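Local coordinates for protein proline dehydrogenase (Bradyrhizobium japonicum USDA 110, PDB 3HAZ) that probably oxidizes proline to glutamate in two steps, with FAD in a proline dehydrogenase part and NAD in an aldehyde dehydrogenase part, at residues V953-G958 against G969-L974; L918-R923 against E929-R934; Q669-L674 against A697-A702. One frame throughout, in Å; residues are numbered along the deposited sequence.

Contact 1: V953-G958 against G969-L974; sequences VQPFGG and GGPHYL. With NAD (nicotinamide-adenine-dinucleotide), chain D.
The Pro955 ring lies over the bare backbone of Gly970. Pro955 CB is 3.7 Å from Gly970 CA, and CG of the same ring is 3.8 Å from that atom. Both segments belong to the long loop of the aldehyde dehydrogenase fold that runs from strand 939-942 to strand 978-986. Residues 970-973 form a type I beta turn, closed by a weak bond from Tyr973 N to Gly970 O. Gly970 has no side chain, so the proline ring settles directly on the main chain just where the turn begins. Next to it, Gly969 O lies against the proline, 3.7 Å from Pro955 CA. Further along, the two proline rings meet more loosely, Pro955 CG being 4.3 Å from Pro971 CD. No hydrogen bond joins the two segments, but just beside the contact the backbones of Phe956 and Ala968 are hydrogen-bonded. Pro955 O is held by three groups: Lys967 NZ, Asn939 ND2 and Thr982 OG1 of the second subunit. Gly969 N binds the hydroxyl of Tyr621. Phe956 follows the anchored proline carbonyl and turns away from the 969-974 segment. With CG anti to its own N (chi1 -178°), the ring reaches the NAD site and also packs on Cys794, a predicted active-site residue. It offers an edge, not a face, to the nicotinamide carboxamide: Phe956 CE2 is 3.3 Å from O7N of the NAD, which lies near the ring plane.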
loop_
_atom_site.group_PDB
_atom_site.type_symbol
_atom_site.label_atom_id
_atom_site.label_comp_id
_atom_site.label_asym_id
_atom_site.label_seq_id
_atom_site.Cartn_x
_atom_site.Cartn_y
_atom_site.Cartn_z
ATOM N N VAL A 953 20.602 -22.460 -5.325
ATOM C CA VAL A 953 21.404 -21.713 -4.355
ATOM C C VAL A 953 22.775 -21.388 -4.943
ATOM O O VAL A 953 23.177 -20.227 -4.989
ATOM C CB VAL A 953 21.558 -22.503 -3.046
ATOM C CG1 VAL A 953 22.443 -21.740 -2.045
ATOM C CG2 VAL A 953 20.181 -22.800 -2.455
ATOM N N GLN A 954 23.489 -22.419 -5.386
ATOM C CA GLN A 954 24.698 -22.224 -6.179
ATOM C C GLN A 954 24.476 -22.720 -7.606
ATOM O O GLN A 954 24.786 -23.874 -7.918
ATOM C CB GLN A 954 25.911 -22.941 -5.565
ATOM C CG GLN A 954 26.348 -22.376 -4.216
ATOM C CD GLN A 954 25.849 -23.196 -3.047
ATOM O OE1 GLN A 954 25.599 -24.394 -3.184
ATOM N NE2 GLN A 954 25.719 -22.559 -1.880
ATOM N N PRO A 955 23.915 -21.861 -8.474
ATOM C CA PRO A 955 23.848 -22.242 -9.893
ATOM C C PRO A 955 25.241 -22.675 -10.301
ATOM O O PRO A 955 26.206 -21.950 -10.051
ATOM C CB PRO A 955 23.454 -20.937 -10.587
ATOM C CG PRO A 955 22.641 -20.207 -9.539
ATOM C CD PRO A 955 23.306 -20.542 -8.219
ATOM N N PHE A 956 25.347 -23.862 -10.878
ATOM C CA PHE A 956 26.636 -24.493 -11.049
ATOM C C PHE A 956 27.020 -24.650 -12.518
ATOM O O PHE A 956 26.200 -25.040 -13.343
ATOM C CB PHE A 956 26.645 -25.850 -10.343
ATOM C CG PHE A 956 27.963 -26.556 -10.435
ATOM C CD1 PHE A 956 28.968 -26.293 -9.517
ATOM C CD2 PHE A 956 28.207 -27.470 -11.449
ATOM C CE1 PHE A 956 30.194 -26.930 -9.604
ATOM C CE2 PHE A 956 29.432 -28.118 -11.538
ATOM C CZ PHE A 956 30.424 -27.847 -10.613
ATOM N N GLY A 957 28.276 -24.353 -12.834
ATOM C CA GLY A 957 28.771 -24.493 -14.191
ATOM C C GLY A 957 29.836 -23.466 -14.512
ATOM O O GLY A 957 29.797 -22.334 -14.024
ATOM N N GLY A 958 30.785 -23.854 -15.351
ATOM C CA GLY A 958 31.942 -23.019 -15.599
ATOM C C GLY A 958 32.040 -22.555 -17.033
ATOM O O GLY A 958 31.127 -22.764 -17.822
ATOM N N GLY A 969 20.736 -25.556 -12.620
ATOM C CA GLY A 969 20.201 -25.193 -11.318
ATOM C C GLY A 969 20.213 -23.698 -11.059
ATOM O O GLY A 969 20.259 -23.261 -9.906
ATOM N N GLY A 970 20.191 -22.915 -12.135
ATOM C CA GLY A 970 20.126 -21.466 -12.037
ATOM C C GLY A 970 19.035 -20.905 -12.943
ATOM O O GLY A 970 18.423 -21.641 -13.720
ATOM N N PRO A 971 18.791 -19.593 -12.858
ATOM C CA PRO A 971 17.643 -18.971 -13.527
ATOM C C PRO A 971 17.803 -18.774 -15.033
ATOM O O PRO A 971 16.847 -18.342 -15.671
ATOM C CB PRO A 971 17.527 -17.609 -12.830
ATOM C CG PRO A 971 18.908 -17.306 -12.353
ATOM C CD PRO A 971 19.566 -18.635 -12.054
ATOM N N HIS A 972 18.967 -19.089 -15.594
ATOM C CA HIS A 972 19.176 -18.886 -17.029
ATOM C C HIS A 972 19.201 -20.191 -17.816
ATOM O O HIS A 972 19.483 -20.192 -19.011
ATOM C CB HIS A 972 20.471 -18.110 -17.284
ATOM C CG HIS A 972 20.506 -16.775 -16.614
ATOM N ND1 HIS A 972 19.858 -15.672 -17.124
ATOM C CD2 HIS A 972 21.100 -16.369 -15.467
ATOM C CE1 HIS A 972 20.053 -14.642 -16.320
ATOM N NE2 HIS A 972 20.802 -15.039 -15.307
ATOM N N TYR A 973 18.892 -21.295 -17.145
ATOM C CA TYR A 973 19.040 -22.625 -17.736
ATOM C C TYR A 973 17.931 -23.008 -18.720
ATOM O O TYR A 973 18.207 -23.414 -19.853
ATOM C CB TYR A 973 19.109 -23.666 -16.622
ATOM C CG TYR A 973 19.681 -25.011 -17.015
ATOM C CD1 TYR A 973 21.004 -25.135 -17.432
ATOM C CD2 TYR A 973 18.909 -26.166 -16.923
ATOM C CE1 TYR A 973 21.537 -26.373 -17.766
ATOM C CE2 TYR A 973 19.430 -27.404 -17.253
ATOM C CZ TYR A 973 20.742 -27.501 -17.674
ATOM O OH TYR A 973 21.254 -28.732 -17.998
ATOM N N LEU A 974 16.681 -22.894 -18.278
ATOM C CA LEU A 974 15.550 -23.402 -19.049
ATOM C C LEU A 974 15.385 -22.727 -20.409
ATOM O O LEU A 974 15.054 -23.383 -21.397
ATOM C CB LEU A 974 14.251 -23.300 -18.243
ATOM C CG LEU A 974 14.167 -24.230 -17.024
ATOM C CD1 LEU A 974 12.781 -24.207 -16.396
ATOM C CD2 LEU A 974 14.557 -25.651 -17.397
HETATM P PA NAD D . 32.907 -38.794 -20.865
HETATM O O1A NAD D . 33.356 -37.612 -21.911
HETATM O O2A NAD D . 33.933 -39.849 -20.838
HETATM O O5B NAD D . 31.457 -39.416 -21.409
HETATM C C5B NAD D . 30.255 -39.036 -20.754
HETATM C C4B NAD D . 29.022 -39.359 -21.612
HETATM O O4B NAD D . 29.166 -39.067 -23.054
HETATM C C3B NAD D . 28.590 -40.882 -21.628
HETATM O O3B NAD D . 27.261 -41.233 -21.391
HETATM C C2B NAD D . 29.315 -41.384 -22.873
HETATM O O2B NAD D . 29.138 -42.716 -23.303
HETATM C C1B NAD D . 29.038 -40.278 -23.795
HETATM N N9A NAD D . 29.970 -40.275 -24.932
HETATM C C8A NAD D . 31.232 -40.775 -24.968
HETATM N N7A NAD D . 31.758 -40.541 -26.273
HETATM C C5A NAD D . 30.766 -39.878 -27.031
HETATM C C6A NAD D . 30.747 -39.421 -28.344
HETATM N N6A NAD D . 31.916 -39.606 -29.188
HETATM N N1A NAD D . 29.642 -38.802 -28.833
HETATM C C2A NAD D . 28.532 -38.628 -28.024
HETATM N N3A NAD D . 28.548 -39.077 -26.732
HETATM C C4A NAD D . 29.670 -39.705 -26.234
HETATM O O3 NAD D . 32.642 -38.160 -19.334
HETATM P PN NAD D . 32.568 -39.187 -18.016
HETATM O O1N NAD D . 33.904 -40.182 -18.026
HETATM O O2N NAD D . 31.341 -39.983 -18.074
HETATM O O5D NAD D . 32.568 -38.298 -16.605
HETATM C C5D NAD D . 33.749 -37.621 -16.198
HETATM C C4D NAD D . 33.853 -36.197 -16.785
HETATM O O4D NAD D . 32.589 -35.405 -16.840
HETATM C C3D NAD D . 34.928 -35.170 -16.224
HETATM O O3D NAD D . 35.886 -34.626 -17.100
HETATM C C2D NAD D . 34.002 -34.213 -15.441
HETATM O O2D NAD D . 34.514 -33.071 -14.782
HETATM C C1D NAD D . 32.856 -34.103 -16.361
HETATM N N1N NAD D . 31.695 -33.629 -15.595
HETATM C C2N NAD D . 31.421 -32.249 -15.547
HETATM C C3N NAD D . 30.280 -31.769 -14.773
HETATM C C7N NAD D . 29.974 -30.261 -14.729
HETATM O O7N NAD D . 28.945 -29.893 -14.286
HETATM N N7N NAD D . 30.878 -29.317 -15.354
HETATM C C4N NAD D . 29.423 -32.732 -14.038
HETATM C C5N NAD D . 29.695 -34.101 -14.090
HETATM C C6N NAD D . 30.849 -34.592 -14.876
#

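Contact 2: L918-R923 against E929-R934; sequences LGVHSR and EAIIDR
Ile931 presses both ends of its branched side chain against the strand 917-921. Its CG2 methyl is 3.8 Å from Leu918 CD2, and these two side chains cross at about a right angle. Its meeting with Val920 is different. There the side chains reach toward each other tip to tip, with Ile931 CD1 3.9 Å from Val920 CG1. The second pair of methyls, Ile931 CG2 and Val920 CG2, is also 3.9 Å apart. Ile931 can do this because its CG1 arm is extended (chi2 169°) while CG2 branches anti to the backbone N. One methyl thus serves both strand residues, and the other serves Val920. Leu918 and Val920 are two apart on the strand, so both side chains point to the same face of the sheet. Ile931 also rests on Ile768 of the neighbouring strand 765-769. The wider frame is a beta-alpha-beta unit: strand 917-921, helix 925-934, then strand 939-942, which pairs in parallel with the first. Backbone bonds from Leu918 and Val920 to Tyr941 hold the two strands together. Other residues of the helix bind the second subunit: its Arg568 forms a salt bridge with Asp933 OD2, and its Arg648 hydrogen-bonds the Ile932 and Asp933 carbonyls. No hydrogen bond crosses between the strand and helix segments. Their buried interface is made of methyl contacts, so it probably rests on dispersion and the exclusion of water, with no directional bond between the segments.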
loop_
_atom_site.group_PDB
_atom_site.type_symbol
_atom_site.label_atom_id
_atom_site.label_comp_id
_atom_site.label_asym_id
_atom_site.label_seq_id
_atom_site.Cartn_x
_atom_site.Cartn_y
_atom_site.Cartn_z
ATOM N N LEU A 918 36.625 -22.477 -7.935
ATOM C CA LEU A 918 37.791 -21.905 -7.285
ATOM C C LEU A 918 37.508 -21.702 -5.800
ATOM O O LEU A 918 36.469 -21.161 -5.428
ATOM C CB LEU A 918 38.166 -20.570 -7.926
ATOM C CG LEU A 918 39.230 -19.807 -7.130
ATOM C CD1 LEU A 918 40.596 -20.464 -7.291
ATOM C CD2 LEU A 918 39.287 -18.350 -7.523
ATOM N N GLY A 919 38.435 -22.144 -4.955
ATOM C CA GLY A 919 38.322 -21.924 -3.526
ATOM C C GLY A 919 39.234 -20.799 -3.071
ATOM O O GLY A 919 40.364 -20.689 -3.542
ATOM N N VAL A 920 38.742 -19.956 -2.164
ATOM C CA VAL A 920 39.563 -18.909 -1.562
ATOM C C VAL A 920 39.404 -18.927 -0.047
ATOM O O VAL A 920 38.295 -18.790 0.469
ATOM C CB VAL A 920 39.193 -17.491 -2.060
ATOM C CG1 VAL A 920 40.130 -16.445 -1.436
ATOM C CG2 VAL A 920 39.240 -17.415 -3.573
ATOM N N HIS A 921 40.517 -19.105 0.657
ATOM C CA HIS A 921 40.521 -19.077 2.114
ATOM C C HIS A 921 41.353 -17.905 2.601
ATOM O O HIS A 921 42.570 -17.876 2.410
ATOM C CB HIS A 921 41.071 -20.381 2.687
ATOM C CG HIS A 921 40.012 -21.339 3.131
ATOM N ND1 HIS A 921 39.343 -22.168 2.255
ATOM C CD2 HIS A 921 39.496 -21.591 4.356
ATOM C CE1 HIS A 921 38.467 -22.897 2.924
ATOM N NE2 HIS A 921 38.546 -22.571 4.202
ATOM N N SER A 922 40.685 -16.945 3.230
ATOM C CA SER A 922 41.327 -15.716 3.657
ATOM C C SER A 922 40.407 -14.913 4.545
ATOM O O SER A 922 39.190 -14.930 4.367
ATOM C CB SER A 922 41.718 -14.863 2.455
ATOM O OG SER A 922 42.248 -13.611 2.875
ATOM N N ARG A 923 41.008 -14.207 5.497
ATOM C CA ARG A 923 40.287 -13.286 6.358
ATOM C C ARG A 923 40.127 -11.953 5.629
ATOM O O ARG A 923 39.247 -11.158 5.952
ATOM C CB ARG A 923 41.073 -13.085 7.667
ATOM C CG ARG A 923 40.270 -12.523 8.834
ATOM C CD ARG A 923 41.017 -12.751 10.151
ATOM N NE ARG A 923 42.127 -11.820 10.317
ATOM C CZ ARG A 923 43.229 -12.077 11.012
ATOM N NH1 ARG A 923 44.177 -11.160 11.100
ATOM N NH2 ARG A 923 43.394 -13.250 11.612
ATOM N N GLU A 929 38.304 -10.146 -2.727
ATOM C CA GLU A 929 37.641 -9.392 -3.777
ATOM C C GLU A 929 38.540 -9.176 -4.991
ATOM O O GLU A 929 38.059 -9.184 -6.115
ATOM C CB GLU A 929 37.061 -8.081 -3.236
ATOM C CG GLU A 929 35.826 -8.317 -2.375
ATOM C CD GLU A 929 35.502 -7.159 -1.448
ATOM O OE1 GLU A 929 36.065 -6.061 -1.645
ATOM O OE2 GLU A 929 34.680 -7.354 -0.522
ATOM N N ALA A 930 39.839 -9.001 -4.767
ATOM C CA ALA A 930 40.784 -8.878 -5.878
ATOM C C ALA A 930 40.858 -10.176 -6.684
ATOM O O ALA A 930 40.927 -10.154 -7.913
ATOM C CB ALA A 930 42.160 -8.480 -5.381
ATOM N N ILE A 931 40.841 -11.308 -5.988
ATOM C CA ILE A 931 40.830 -12.599 -6.663
ATOM C C ILE A 931 39.565 -12.788 -7.518
ATOM O O ILE A 931 39.647 -13.189 -8.680
ATOM C CB ILE A 931 40.988 -13.758 -5.666
ATOM C CG1 ILE A 931 42.390 -13.711 -5.047
ATOM C CG2 ILE A 931 40.746 -15.087 -6.370
ATOM C CD1 ILE A 931 42.590 -14.635 -3.860
ATOM N N ILE A 932 38.404 -12.485 -6.943
ATOM C CA ILE A 932 37.132 -12.602 -7.657
ATOM C C ILE A 932 37.125 -11.726 -8.912
ATOM O O ILE A 932 36.716 -12.168 -9.984
ATOM C CB ILE A 932 35.939 -12.219 -6.759
ATOM C CG1 ILE A 932 35.759 -13.244 -5.637
ATOM C CG2 ILE A 932 34.648 -12.099 -7.578
ATOM C CD1 ILE A 932 34.801 -12.777 -4.544
ATOM N N ASP A 933 37.581 -10.486 -8.766
ATOM C CA ASP A 933 37.641 -9.543 -9.880
ATOM C C ASP A 933 38.453 -10.109 -11.035
ATOM O O ASP A 933 38.101 -9.940 -12.204
ATOM C CB ASP A 933 38.280 -8.225 -9.429
ATOM C CG ASP A 933 38.501 -7.255 -10.585
ATOM O OD1 ASP A 933 37.514 -6.618 -11.013
ATOM O OD2 ASP A 933 39.657 -7.121 -11.056
ATOM N N ARG A 934 39.543 -10.781 -10.691
ATOM C CA ARG A 934 40.524 -11.230 -11.670
ATOM C C ARG A 934 40.113 -12.482 -12.453
ATOM O O ARG A 934 40.333 -12.561 -13.664
ATOM C CB ARG A 934 41.863 -11.470 -10.974
ATOM C CG ARG A 934 42.901 -12.148 -11.839
ATOM C CD ARG A 934 43.243 -11.307 -13.058
ATOM N NE ARG A 934 44.399 -11.849 -13.765
ATOM C CZ ARG A 934 45.655 -11.494 -13.525
ATOM N NH1 ARG A 934 46.642 -12.049 -14.213
ATOM N NH2 ARG A 934 45.922 -10.582 -12.596
#

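Contact 3: Q669-L674 against A697-A702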
loop_
_atom_site.group_PDB
_atom_site.type_symbol
_atom_site.label_atom_id
_atom_site.label_comp_id
_atom_site.label_asym_id
_atom_site.label_seq_id
_atom_site.Cartn_x
_atom_site.Cartn_y
_atom_site.Cartn_z
ATOM N N GLN A 669 19.286 -32.712 -16.399
ATOM C CA GLN A 669 19.293 -32.427 -17.829
ATOM C C GLN A 669 17.978 -32.835 -18.480
ATOM O O GLN A 669 17.438 -32.109 -19.308
ATOM C CB GLN A 669 20.459 -33.150 -18.507
ATOM C CG GLN A 669 21.818 -32.740 -17.963
ATOM C CD GLN A 669 22.962 -33.261 -18.796
ATOM O OE1 GLN A 669 23.906 -32.532 -19.083
ATOM N NE2 GLN A 669 22.886 -34.529 -19.196
ATOM N N VAL A 670 17.468 -34.001 -18.100
ATOM C CA VAL A 670 16.266 -34.545 -18.724
ATOM C C VAL A 670 15.013 -33.727 -18.404
ATOM O O VAL A 670 14.269 -33.348 -19.311
ATOM C CB VAL A 670 16.060 -36.022 -18.353
ATOM C CG1 VAL A 670 14.669 -36.490 -18.777
ATOM C CG2 VAL A 670 17.138 -36.881 -19.015
ATOM N N THR A 671 14.801 -33.433 -17.121
ATOM C CA THR A 671 13.631 -32.675 -16.690
ATOM C C THR A 671 13.671 -31.225 -17.172
ATOM O O THR A 671 12.631 -30.623 -17.408
ATOM C CB THR A 671 13.445 -32.700 -15.155
ATOM O OG1 THR A 671 14.603 -32.144 -14.515
ATOM C CG2 THR A 671 13.214 -34.125 -14.657
ATOM N N ALA A 672 14.865 -30.665 -17.325
ATOM C CA ALA A 672 14.980 -29.319 -17.878
ATOM C C ALA A 672 14.441 -29.290 -19.306
ATOM O O ALA A 672 13.604 -28.454 -19.639
ATOM C CB ALA A 672 16.413 -28.850 -17.851
ATOM N N ALA A 673 14.940 -30.201 -20.140
ATOM C CA ALA A 673 14.516 -30.310 -21.537
ATOM C C ALA A 673 13.014 -30.558 -21.632
ATOM O O ALA A 673 12.307 -29.887 -22.388
ATOM C CB ALA A 673 15.289 -31.433 -22.236
ATOM N N LEU A 674 12.534 -31.524 -20.855
ATOM C CA LEU A 674 11.108 -31.818 -20.767
ATOM C C LEU A 674 10.292 -30.605 -20.330
ATOM O O LEU A 674 9.242 -30.303 -20.919
ATOM C CB LEU A 674 10.862 -32.975 -19.797
ATOM C CG LEU A 674 11.254 -34.377 -20.256
ATOM C CD1 LEU A 674 11.177 -35.350 -19.083
ATOM C CD2 LEU A 674 10.379 -34.847 -21.432
ATOM N N ALA A 697 11.678 -44.696 -15.705
ATOM C CA ALA A 697 10.419 -45.348 -15.360
ATOM C C ALA A 697 9.681 -44.522 -14.309
ATOM O O ALA A 697 8.452 -44.427 -14.320
ATOM C CB ALA A 697 10.659 -46.778 -14.864
ATOM N N LEU A 698 10.441 -43.906 -13.411
ATOM C CA LEU A 698 9.847 -43.067 -12.381
ATOM C C LEU A 698 9.224 -41.814 -12.992
ATOM O O LEU A 698 8.142 -41.390 -12.585
ATOM C CB LEU A 698 10.887 -42.699 -11.312
ATOM C CG LEU A 698 10.406 -41.881 -10.109
ATOM C CD1 LEU A 698 11.308 -42.103 -8.897
ATOM C CD2 LEU A 698 10.320 -40.399 -10.456
ATOM N N LEU A 699 9.909 -41.218 -13.965
ATOM C CA LEU A 699 9.386 -40.033 -14.635
ATOM C C LEU A 699 8.097 -40.353 -15.383
ATOM O O LEU A 699 7.146 -39.573 -15.346
ATOM C CB LEU A 699 10.413 -39.450 -15.603
ATOM C CG LEU A 699 11.531 -38.596 -14.996
ATOM C CD1 LEU A 699 12.500 -38.185 -16.083
ATOM C CD2 LEU A 699 10.954 -37.370 -14.306
ATOM N N HIS A 700 8.078 -41.492 -16.071
ATOM C CA HIS A 700 6.881 -41.936 -16.772
ATOM C C HIS A 700 5.733 -42.087 -15.779
ATOM O O HIS A 700 4.615 -41.655 -16.044
ATOM C CB HIS A 700 7.117 -43.272 -17.492
ATOM C CG HIS A 700 8.003 -43.176 -18.697
ATOM N ND1 HIS A 700 7.957 -42.113 -19.576
ATOM C CD2 HIS A 700 8.935 -44.027 -19.187
ATOM C CE1 HIS A 700 8.835 -42.306 -20.546
ATOM N NE2 HIS A 700 9.438 -43.463 -20.336
ATOM N N GLU A 701 6.015 -42.703 -14.635
ATOM C CA GLU A 701 4.998 -42.896 -13.607
ATOM C C GLU A 701 4.531 -41.555 -13.042
ATOM O O GLU A 701 3.392 -41.422 -12.600
ATOM C CB GLU A 701 5.528 -43.793 -12.481
ATOM C CG GLU A 701 4.510 -44.059 -11.378
ATOM C CD GLU A 701 5.066 -44.897 -10.237
ATOM O OE1 GLU A 701 6.183 -45.443 -10.375
ATOM O OE2 GLU A 701 4.378 -45.013 -9.200
ATOM N N ALA A 702 5.414 -40.563 -13.067
ATOM C CA ALA A 702 5.102 -39.241 -12.530
ATOM C C ALA A 702 4.247 -38.399 -13.478
ATOM O O ALA A 702 3.701 -37.374 -13.086
ATOM C CB ALA A 702 6.387 -38.500 -12.173
#
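Thr671 OG1 is hydrogen-bonded to the carbonyl O of Leu667, with a second, weak bond to Gly668 O. Both acceptors are in the preceding turn of the same helix. At chi1 59° the hydroxyl sits between the backbone N and the carbonyl carbon, and the bonds satisfy it there. The methyl is left to make the contact. Thr671 CG2 is 4.0 Å from Leu699 CD2, and the two side chains meet at about a right angle. The other branch of the leucine goes to Val670, whose CG1 is 3.9 Å from Leu699 CD1, on a slanting approach. Leu674, one turn on from Val670, adds a looser touch, its CD1 lying 4.3 Å from Leu699 CD1. Leu699 is therefore a single prong set among three side chains of the 669-674 helix. With chi2 176°, its CD1 carries the chain on toward Val670 and Leu674, while CD2 branches off to Thr671. The segments belong to successive helices of the Rossmann-type NAD-binding part of the aldehyde dehydrogenase fold. Helix 664-675 leads into strand 679-683, and helix 689-702 leads on toward strand 709-711, which pairs in parallel with strand 679-683. The two short axes run at 34° to each other and come no closer than 12.4 Å. That distance is spanned mainly by Leu699, whose methyls meet the branch ends of the other helix. Helix 571-587 also packs here, with Leu578 on Thr671 and Ala581 on Leu699. On the sheet side, Val670 packs on Ala682 and Leu674 on Val680.

Overall arrangement
All three contacts lie in the aldehyde dehydrogenase part of the chain. Contact 1 holds the NAD site residue Phe956, and the side chain of Pro955 is about 9 Å from that of the predicted catalytic Glu760. Contact 3 touches contact 1 directly: Tyr973 CE2 is 3.4 Å from Ala672 CB, and Leu974 also packs on Ala672. The Val670 side chain of contact 3 is about 11 Å from the NAD. Contact 2 stands apart, with its nearest atoms about 8 Å from contact 1 and about 20 Å from contact 3. Its Leu918 side chain is about 14 Å from the NAD. Contacts 1 and 2 both reach the second subunit, whereas contact 3 touches no other chain.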